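Local coordinates for protein gamma-resorcylate decarboxylase (Polaromonas, PDB 4QRO) that probably catalyses the manganese-dependent, non-oxidative decarboxylation of gamma-resorcylate (2,6-dihydroxybenzoate) to resorcinol, as a member of the amidohydrolase superfamily, at residues A12-L17 / R35-Q40; A211-L216 / N256-T261; Y252-F257 / L275-D280. One frame throughout, in Å; residues are numbered along the deposited sequence.

Contact 1 of 3, residues A12-L17 / R35-Q40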
# COMPACT_ATOMS: atom_id res chain seq x y z
N ALA A 12 -7.69 -14.98 22.38
CA ALA A 12 -6.65 -14.55 23.32
C ALA A 12 -6.66 -15.42 24.57
O ALA A 12 -7.69 -16.02 24.91
CB ALA A 12 -6.85 -13.10 23.72
N THR A 13 -5.50 -15.52 25.21
CA THR A 13 -5.43 -15.98 26.60
C THR A 13 -5.44 -14.75 27.51
O THR A 13 -5.26 -13.62 27.04
CB THR A 13 -4.18 -16.85 26.85
OG1 THR A 13 -3.00 -16.08 26.58
CG2 THR A 13 -4.19 -18.06 25.94
N GLU A 14 -5.69 -14.94 28.81
CA GLU A 14 -5.62 -13.80 29.75
C GLU A 14 -4.25 -13.14 29.67
O GLU A 14 -4.11 -11.93 29.73
CB GLU A 14 -5.95 -14.24 31.20
CG GLU A 14 -7.45 -14.38 31.48
CD GLU A 14 -8.23 -13.05 31.43
OE1 GLU A 14 -7.60 -11.97 31.43
OE2 GLU A 14 -9.49 -13.08 31.40
N GLU A 15 -3.23 -13.97 29.48
CA GLU A 15 -1.86 -13.52 29.31
C GLU A 15 -1.67 -12.55 28.13
O GLU A 15 -0.90 -11.61 28.25
CB GLU A 15 -0.97 -14.74 29.13
CG GLU A 15 0.51 -14.43 29.15
CD GLU A 15 1.37 -15.68 29.14
OE1 GLU A 15 2.59 -15.54 29.34
OE2 GLU A 15 0.84 -16.80 28.92
N THR A 16 -2.38 -12.76 27.01
CA THR A 16 -2.16 -11.94 25.80
C THR A 16 -3.29 -10.97 25.53
O THR A 16 -3.20 -10.16 24.60
CB THR A 16 -2.01 -12.81 24.53
OG1 THR A 16 -3.25 -13.49 24.26
CG2 THR A 16 -0.89 -13.81 24.69
N LEU A 17 -4.35 -11.05 26.33
CA LEU A 17 -5.57 -10.29 26.08
C LEU A 17 -5.37 -8.80 25.91
O LEU A 17 -5.93 -8.17 24.98
CB LEU A 17 -6.54 -10.55 27.23
CG LEU A 17 -7.91 -9.87 27.17
CD1 LEU A 17 -8.71 -10.35 25.97
CD2 LEU A 17 -8.66 -10.11 28.49
N ARG A 35 -15.53 -11.75 23.03
CA ARG A 35 -15.31 -12.49 21.78
C ARG A 35 -13.96 -13.15 21.76
O ARG A 35 -13.83 -14.31 21.32
CB ARG A 35 -15.41 -11.59 20.56
CG ARG A 35 -16.75 -10.94 20.32
CD ARG A 35 -16.68 -9.96 19.13
NE ARG A 35 -17.96 -9.42 18.75
CZ ARG A 35 -18.19 -8.71 17.66
NH1 ARG A 35 -17.22 -8.41 16.79
NH2 ARG A 35 -19.43 -8.31 17.41
N LEU A 36 -12.93 -12.43 22.23
CA LEU A 36 -11.55 -12.93 22.19
C LEU A 36 -11.41 -14.16 23.08
O LEU A 36 -10.72 -15.09 22.71
CB LEU A 36 -10.51 -11.86 22.58
CG LEU A 36 -10.15 -10.89 21.45
CD1 LEU A 36 -9.47 -9.63 21.99
CD2 LEU A 36 -9.29 -11.57 20.37
N LEU A 37 -12.10 -14.15 24.23
CA LEU A 37 -11.93 -15.20 25.21
C LEU A 37 -12.80 -16.41 24.92
O LEU A 37 -12.56 -17.48 25.45
CB LEU A 37 -12.22 -14.68 26.62
CG LEU A 37 -11.20 -13.70 27.19
CD1 LEU A 37 -11.71 -13.14 28.53
CD2 LEU A 37 -9.83 -14.34 27.33
N ASP A 38 -13.80 -16.26 24.05
CA ASP A 38 -14.74 -17.35 23.80
C ASP A 38 -14.33 -18.12 22.56
O ASP A 38 -14.24 -17.57 21.49
CB ASP A 38 -16.17 -16.84 23.66
CG ASP A 38 -17.05 -17.85 22.95
OD1 ASP A 38 -17.27 -18.95 23.49
OD2 ASP A 38 -17.46 -17.56 21.82
N ILE A 39 -14.06 -19.41 22.73
CA ILE A 39 -13.84 -20.30 21.61
C ILE A 39 -14.98 -21.28 21.44
O ILE A 39 -15.45 -21.48 20.34
CB ILE A 39 -12.52 -21.06 21.77
CG1 ILE A 39 -11.34 -20.09 21.64
CG2 ILE A 39 -12.42 -22.19 20.75
CD1 ILE A 39 -10.02 -20.70 22.04
N GLN A 40 -15.47 -21.87 22.54
CA GLN A 40 -16.41 -23.00 22.48
C GLN A 40 -17.89 -22.66 22.29
O GLN A 40 -18.66 -23.51 21.81
CB GLN A 40 -16.29 -23.87 23.76
CG GLN A 40 -14.90 -24.39 24.06
CD GLN A 40 -14.35 -25.32 22.98
OE1 GLN A 40 -15.07 -26.16 22.42
NE2 GLN A 40 -13.08 -25.17 22.68
O HOH W 1 -9.56 -17.89 25.72
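The backbone of A12 is tied to the C-terminal end of helix 29-37 by one direct hydrogen bond and one water. A12 N donates to L36 O over 3.0 Å, approaching from above the carbonyl plane, about 49° out of it, rather than along a lone pair. A water then donates to both A12 O (2.8 Å) and L37 O, so one water links the carbonyl of A12 to that of L37 at the end of helix 29-37.

Apolar contacts line the same junction. A12 CB meets L36 CB at 4.0 Å; alanine suits this spot because its small methyl lets the two backbones come close enough for the direct bond. L17 CD1 reaches L36 CD1 at 4.1 Å, the two side chains meeting at a slant. It gets there because CG of L17 stands opposite the backbone N (chi1 -179°), swinging the branched end toward helix 29-37. L37 lies nearer the solvent and spreads its two methyls: CD2 rests 3.6 Å from A12 O, while CD1 lies against the carboxylate oxygen OE2 of E14, whose bent chain crosses the leucine at about a right angle.

Within 12-17, T13 and T16 form a capping box: T13 N donates to T16 OG1 (3.2 Å), and T16 N returns a weak bond to T13 OG1. Threonine serves well here, its short hydroxyl side chain reaching a backbone N-H at the helix start.

The short, weakly bonded helical turn about 14-17 thus follows strand 4-11 and leans on helix 29-37, while T13 packs on F83 of helix 70-90 and T16 on L59 of strand 52-59.

Contact 2 of 3, residues A211-L216 / N256-T261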
# COMPACT_ATOMS: atom_id res chain seq x y z
N ALA A 211 9.14 -24.37 -2.42
CA ALA A 211 7.83 -24.95 -2.02
C ALA A 211 7.14 -24.25 -0.82
O ALA A 211 6.03 -24.66 -0.41
CB ALA A 211 7.96 -26.45 -1.78
N LEU A 212 7.76 -23.21 -0.27
CA LEU A 212 7.14 -22.46 0.83
C LEU A 212 5.80 -21.85 0.41
O LEU A 212 5.63 -21.43 -0.76
CB LEU A 212 8.03 -21.31 1.31
CG LEU A 212 9.30 -21.68 2.06
CD1 LEU A 212 10.13 -20.43 2.30
CD2 LEU A 212 8.98 -22.42 3.35
N LYS A 213 4.88 -21.79 1.37
CA LYS A 213 3.58 -21.18 1.20
C LYS A 213 3.36 -20.10 2.25
O LYS A 213 3.35 -20.39 3.44
CB LYS A 213 2.54 -22.28 1.32
CG LYS A 213 2.75 -23.37 0.26
CD LYS A 213 1.66 -24.43 0.30
CE LYS A 213 2.11 -25.72 -0.38
NZ LYS A 213 1.24 -26.87 -0.01
N ILE A 214 3.21 -18.85 1.79
CA ILE A 214 2.99 -17.72 2.69
C ILE A 214 1.57 -17.21 2.46
O ILE A 214 1.11 -17.06 1.31
CB ILE A 214 4.01 -16.58 2.43
CG1 ILE A 214 5.44 -17.13 2.32
CG2 ILE A 214 3.87 -15.48 3.48
CD1 ILE A 214 6.00 -17.79 3.55
N ILE A 215 0.85 -16.94 3.54
CA ILE A 215 -0.50 -16.42 3.48
C ILE A 215 -0.50 -14.98 3.97
O ILE A 215 0.11 -14.65 5.00
CB ILE A 215 -1.46 -17.23 4.35
CG1 ILE A 215 -1.39 -18.72 3.97
CG2 ILE A 215 -2.89 -16.73 4.19
CD1 ILE A 215 -2.21 -19.61 4.86
N LEU A 216 -1.19 -14.12 3.22
CA LEU A 216 -1.44 -12.73 3.63
C LEU A 216 -2.94 -12.47 3.78
O LEU A 216 -3.75 -12.88 2.95
CB LEU A 216 -0.87 -11.74 2.62
CG LEU A 216 0.62 -11.83 2.32
CD1 LEU A 216 0.96 -10.88 1.19
CD2 LEU A 216 1.44 -11.52 3.56
N ASN A 256 4.26 -18.52 -4.52
CA ASN A 256 4.48 -18.83 -3.10
C ASN A 256 3.46 -18.21 -2.15
O ASN A 256 3.49 -18.49 -0.96
CB ASN A 256 5.90 -18.37 -2.71
CG ASN A 256 6.98 -19.16 -3.44
OD1 ASN A 256 7.52 -18.71 -4.46
ND2 ASN A 256 7.27 -20.37 -2.95
N PHE A 257 2.58 -17.35 -2.67
CA PHE A 257 1.62 -16.65 -1.85
C PHE A 257 0.17 -17.06 -2.05
O PHE A 257 -0.25 -17.42 -3.15
CB PHE A 257 1.78 -15.11 -2.05
CG PHE A 257 2.96 -14.56 -1.31
CD1 PHE A 257 4.26 -14.81 -1.75
CD2 PHE A 257 2.79 -13.89 -0.11
CE1 PHE A 257 5.36 -14.34 -1.03
CE2 PHE A 257 3.89 -13.44 0.61
CZ PHE A 257 5.17 -13.66 0.14
N TYR A 258 -0.58 -16.99 -0.94
CA TYR A 258 -2.04 -17.08 -0.90
C TYR A 258 -2.56 -15.82 -0.16
O TYR A 258 -1.89 -15.30 0.73
CB TYR A 258 -2.53 -18.34 -0.19
CG TYR A 258 -2.04 -19.62 -0.83
CD1 TYR A 258 -0.70 -19.99 -0.71
CD2 TYR A 258 -2.89 -20.47 -1.55
CE1 TYR A 258 -0.20 -21.12 -1.30
CE2 TYR A 258 -2.39 -21.65 -2.13
CZ TYR A 258 -1.04 -21.95 -2.00
OH TYR A 258 -0.47 -23.08 -2.56
N LEU A 259 -3.73 -15.34 -0.55
CA LEU A 259 -4.36 -14.16 0.05
C LEU A 259 -5.67 -14.55 0.68
O LEU A 259 -6.40 -15.33 0.09
CB LEU A 259 -4.68 -13.11 -1.04
CG LEU A 259 -3.56 -12.84 -2.03
CD1 LEU A 259 -3.97 -11.68 -2.97
CD2 LEU A 259 -2.26 -12.55 -1.30
N THR A 260 -6.01 -14.00 1.86
CA THR A 260 -7.36 -14.17 2.40
C THR A 260 -8.20 -12.91 2.29
O THR A 260 -7.67 -11.84 2.05
CB THR A 260 -7.40 -14.71 3.85
OG1 THR A 260 -7.25 -13.64 4.79
CG2 THR A 260 -6.33 -15.73 4.06
N THR A 261 -9.51 -13.09 2.47
CA THR A 261 -10.45 -11.99 2.37
C THR A 261 -10.67 -11.26 3.70
O THR A 261 -11.55 -10.42 3.81
CB THR A 261 -11.83 -12.48 1.82
OG1 THR A 261 -12.47 -13.32 2.80
CG2 THR A 261 -11.66 -13.25 0.50
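I214 keeps CG1 beside its backbone N (chi1 -46°), which leaves CG2 opposite that N, and F257 holds its ring beside its own backbone N (chi1 -77°), so the two side chains run next to each other in the same direction from one face of the sheet. I214 CB sits over a face of the F257 ring, 3.9 Å from its centroid and displaced toward the rim, a CH-pi contact, and I214 CG2 comes within 3.5 Å of CE2. L216 approaches the same ring at its CD2 side, with CG at the ring edge, in plane, and CD1 3.8 Å from CD2. With an alanine at F257, I214 would probably lose the ring face under its CB, L216 the ring edge beside it, and a gap would be likely to open toward A197 and M201 of helix 188-202.

The other face carries I215 and Y258; just before the strand, the aliphatic part of K213 slants across the tyrosine, CD lying 3.8 Å from Y258 OH, while R281 makes a cation-pi contact with that ring. Farther along, methyl CG2 of I215 meets CG2 of T260 at 3.6 Å; the hydroxyl of T260 bonds instead to Y162 and S262. Beta-branched residues suit such extended backbone.

Four backbone hydrogen bonds join the strands, alternating from I214 N to N256 O through T260 N to L216 O. N256 prolongs the pairing with its side chain: ND2 donates in its amide plane to L212 O at 2.9 Å, and also bonds P210 O.

Parallel strands 214-216 and 257-260, connected through helices, form a beta-alpha-beta crossover, the repeating unit of the amidohydrolase (beta/alpha)-barrel, whose manganese lies about 8 Å from the T260 side chain.

Contact 3 of 3, residues Y252-F257 / L275-D280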
# COMPACT_ATOMS: atom_id res chain seq x y z
N TYR A 252 7.41 -14.74 -7.48
CA TYR A 252 7.30 -15.29 -6.10
C TYR A 252 5.93 -15.06 -5.50
O TYR A 252 5.37 -15.92 -4.83
CB TYR A 252 8.40 -14.70 -5.21
CG TYR A 252 9.79 -14.88 -5.81
CD1 TYR A 252 10.33 -16.15 -5.98
CD2 TYR A 252 10.53 -13.79 -6.24
CE1 TYR A 252 11.59 -16.33 -6.53
CE2 TYR A 252 11.77 -13.95 -6.81
CZ TYR A 252 12.30 -15.22 -6.95
OH TYR A 252 13.54 -15.37 -7.53
N PHE A 253 5.34 -13.92 -5.80
CA PHE A 253 3.98 -13.64 -5.39
C PHE A 253 3.02 -14.68 -5.96
O PHE A 253 2.15 -15.24 -5.24
CB PHE A 253 3.59 -12.22 -5.86
CG PHE A 253 2.31 -11.70 -5.27
CD1 PHE A 253 2.15 -11.61 -3.90
CD2 PHE A 253 1.28 -11.23 -6.11
CE1 PHE A 253 0.96 -11.11 -3.35
CE2 PHE A 253 0.11 -10.73 -5.56
CZ PHE A 253 -0.06 -10.67 -4.19
N ASN A 254 3.15 -14.96 -7.25
CA ASN A 254 2.23 -15.85 -7.93
C ASN A 254 2.41 -17.29 -7.49
O ASN A 254 1.46 -18.04 -7.44
CB ASN A 254 2.39 -15.81 -9.44
CG ASN A 254 1.79 -14.56 -10.09
OD1 ASN A 254 2.06 -14.28 -11.26
ND2 ASN A 254 1.00 -13.84 -9.36
N GLU A 255 3.66 -17.66 -7.21
CA GLU A 255 4.00 -19.05 -6.90
C GLU A 255 4.00 -19.46 -5.42
O GLU A 255 3.81 -20.64 -5.13
CB GLU A 255 5.33 -19.40 -7.52
CG GLU A 255 5.26 -19.53 -9.03
CD GLU A 255 6.62 -19.55 -9.67
OE1 GLU A 255 7.63 -19.73 -8.96
OE2 GLU A 255 6.68 -19.40 -10.90
N ASN A 256 4.26 -18.52 -4.52
CA ASN A 256 4.48 -18.83 -3.10
C ASN A 256 3.46 -18.21 -2.15
O ASN A 256 3.49 -18.49 -0.96
CB ASN A 256 5.90 -18.37 -2.71
CG ASN A 256 6.98 -19.16 -3.44
OD1 ASN A 256 7.52 -18.71 -4.46
ND2 ASN A 256 7.27 -20.37 -2.95
N PHE A 257 2.58 -17.35 -2.67
CA PHE A 257 1.62 -16.65 -1.85
C PHE A 257 0.17 -17.06 -2.05
O PHE A 257 -0.25 -17.42 -3.15
CB PHE A 257 1.78 -15.11 -2.05
CG PHE A 257 2.96 -14.56 -1.31
CD1 PHE A 257 4.26 -14.81 -1.75
CD2 PHE A 257 2.79 -13.89 -0.11
CE1 PHE A 257 5.36 -14.34 -1.03
CE2 PHE A 257 3.89 -13.44 0.61
CZ PHE A 257 5.17 -13.66 0.14
N LEU A 275 -7.83 -11.11 -10.89
CA LEU A 275 -7.23 -10.82 -12.18
C LEU A 275 -5.75 -10.61 -12.09
O LEU A 275 -5.08 -10.40 -13.13
CB LEU A 275 -7.91 -9.58 -12.80
CG LEU A 275 -9.38 -9.78 -13.21
CD1 LEU A 275 -9.93 -8.47 -13.76
CD2 LEU A 275 -9.56 -10.91 -14.22
N GLU A 276 -5.20 -10.71 -10.88
CA GLU A 276 -3.78 -10.59 -10.70
C GLU A 276 -3.16 -11.88 -10.20
O GLU A 276 -2.16 -12.31 -10.74
CB GLU A 276 -3.43 -9.43 -9.76
CG GLU A 276 -3.63 -8.04 -10.36
CD GLU A 276 -2.57 -7.67 -11.39
OE1 GLU A 276 -2.53 -6.50 -11.86
OE2 GLU A 276 -1.74 -8.53 -11.70
N ILE A 277 -3.71 -12.48 -9.16
CA ILE A 277 -3.12 -13.71 -8.62
C ILE A 277 -3.97 -14.96 -8.89
O ILE A 277 -3.46 -16.08 -8.81
CB ILE A 277 -2.77 -13.54 -7.12
CG1 ILE A 277 -1.71 -14.58 -6.68
CG2 ILE A 277 -4.00 -13.66 -6.23
CD1 ILE A 277 -1.25 -14.44 -5.24
N GLY A 278 -5.27 -14.76 -9.16
CA GLY A 278 -6.19 -15.84 -9.51
C GLY A 278 -6.94 -16.40 -8.30
O GLY A 278 -6.41 -16.41 -7.18
N ALA A 279 -8.16 -16.86 -8.55
CA ALA A 279 -9.07 -17.31 -7.50
C ALA A 279 -8.58 -18.55 -6.80
O ALA A 279 -9.02 -18.83 -5.67
CB ALA A 279 -10.47 -17.55 -8.05
N ASP A 280 -7.70 -19.31 -7.42
CA ASP A 280 -7.11 -20.51 -6.78
C ASP A 280 -6.24 -20.18 -5.58
O ASP A 280 -5.96 -21.06 -4.78
CB ASP A 280 -6.20 -21.29 -7.77
CG ASP A 280 -6.98 -22.02 -8.85
OD1 ASP A 280 -8.19 -22.16 -8.73
OD2 ASP A 280 -6.37 -22.45 -9.85
O HOH W 2 -0.22 -12.84 -12.49
O HOH W 3 0.20 -11.17 -9.45
O HOH W 4 -0.80 -17.45 -9.07
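E276 meets N254 through two waters that both donate to its main-chain oxygen, E276 O. One also donates to N254 OD1; the other accepts from N254 ND2 at 2.8 Å. Both ends of the asparagine amide are thereby engaged, which suits asparagine to the place and is consistent with the modelled orientation of the amide. The carboxylate of E276 faces the second subunit, where it forms a salt bridge with R266 of that chain.

I277 carries the apolar part. Its CG1 stands opposite the backbone N (chi1 -159°) and the chain continues extended, carrying CD1 over the end of helix 249-256. There the methyl lies above one face of the F253 ring, 4.1 Å from the centroid and 14° off the normal, a CH-pi contact in which the side chains cross at about a right angle. The same methyl lies 3.5 Å from F253 O and 3.8 Å from F257 O; the slim ethyl arm of isoleucine can reach the ring face while staying close to both carbonyl oxygens. The side chains of I277 and N254 pass each other in opposite directions, CG1 near ND2. At the backbone, a third water joins I277 O to N254 O, donating to the latter at 2.8 Å.

G278 follows with phi 94°, where a CB would collide with the carbonyl oxygen of I277; glycine therefore lets the chain leave helix 267-276.

Two successive outer helices of the (beta/alpha)-barrel, one on each side of strand 257-260 in the chain, meet here by their C-terminal ends, as is characteristic of the barrel's helical layer.

How the contacts relate
Contact 2 is the buried one, its centre about 8 Å from that of the chain, whereas contacts 1 and 3 are partly buried, at about 18 and 16 Å, on opposite sides of the chain's centre. Contacts 2 and 3 share N256 and F257 and touch directly: L259 CD1 packs 3.8 Å from I277 CG2, joining sheet to helical layer. Contact 1 stands apart, its nearest atoms about 14 Å from contact 2. The chemistry follows depth: direct strand-to-strand bonds inside, a single direct bond plus one water in contact 1, and, in contact 3, water bridges plus one methyl over an aromatic face, with no direct hydrogen bond between the segments.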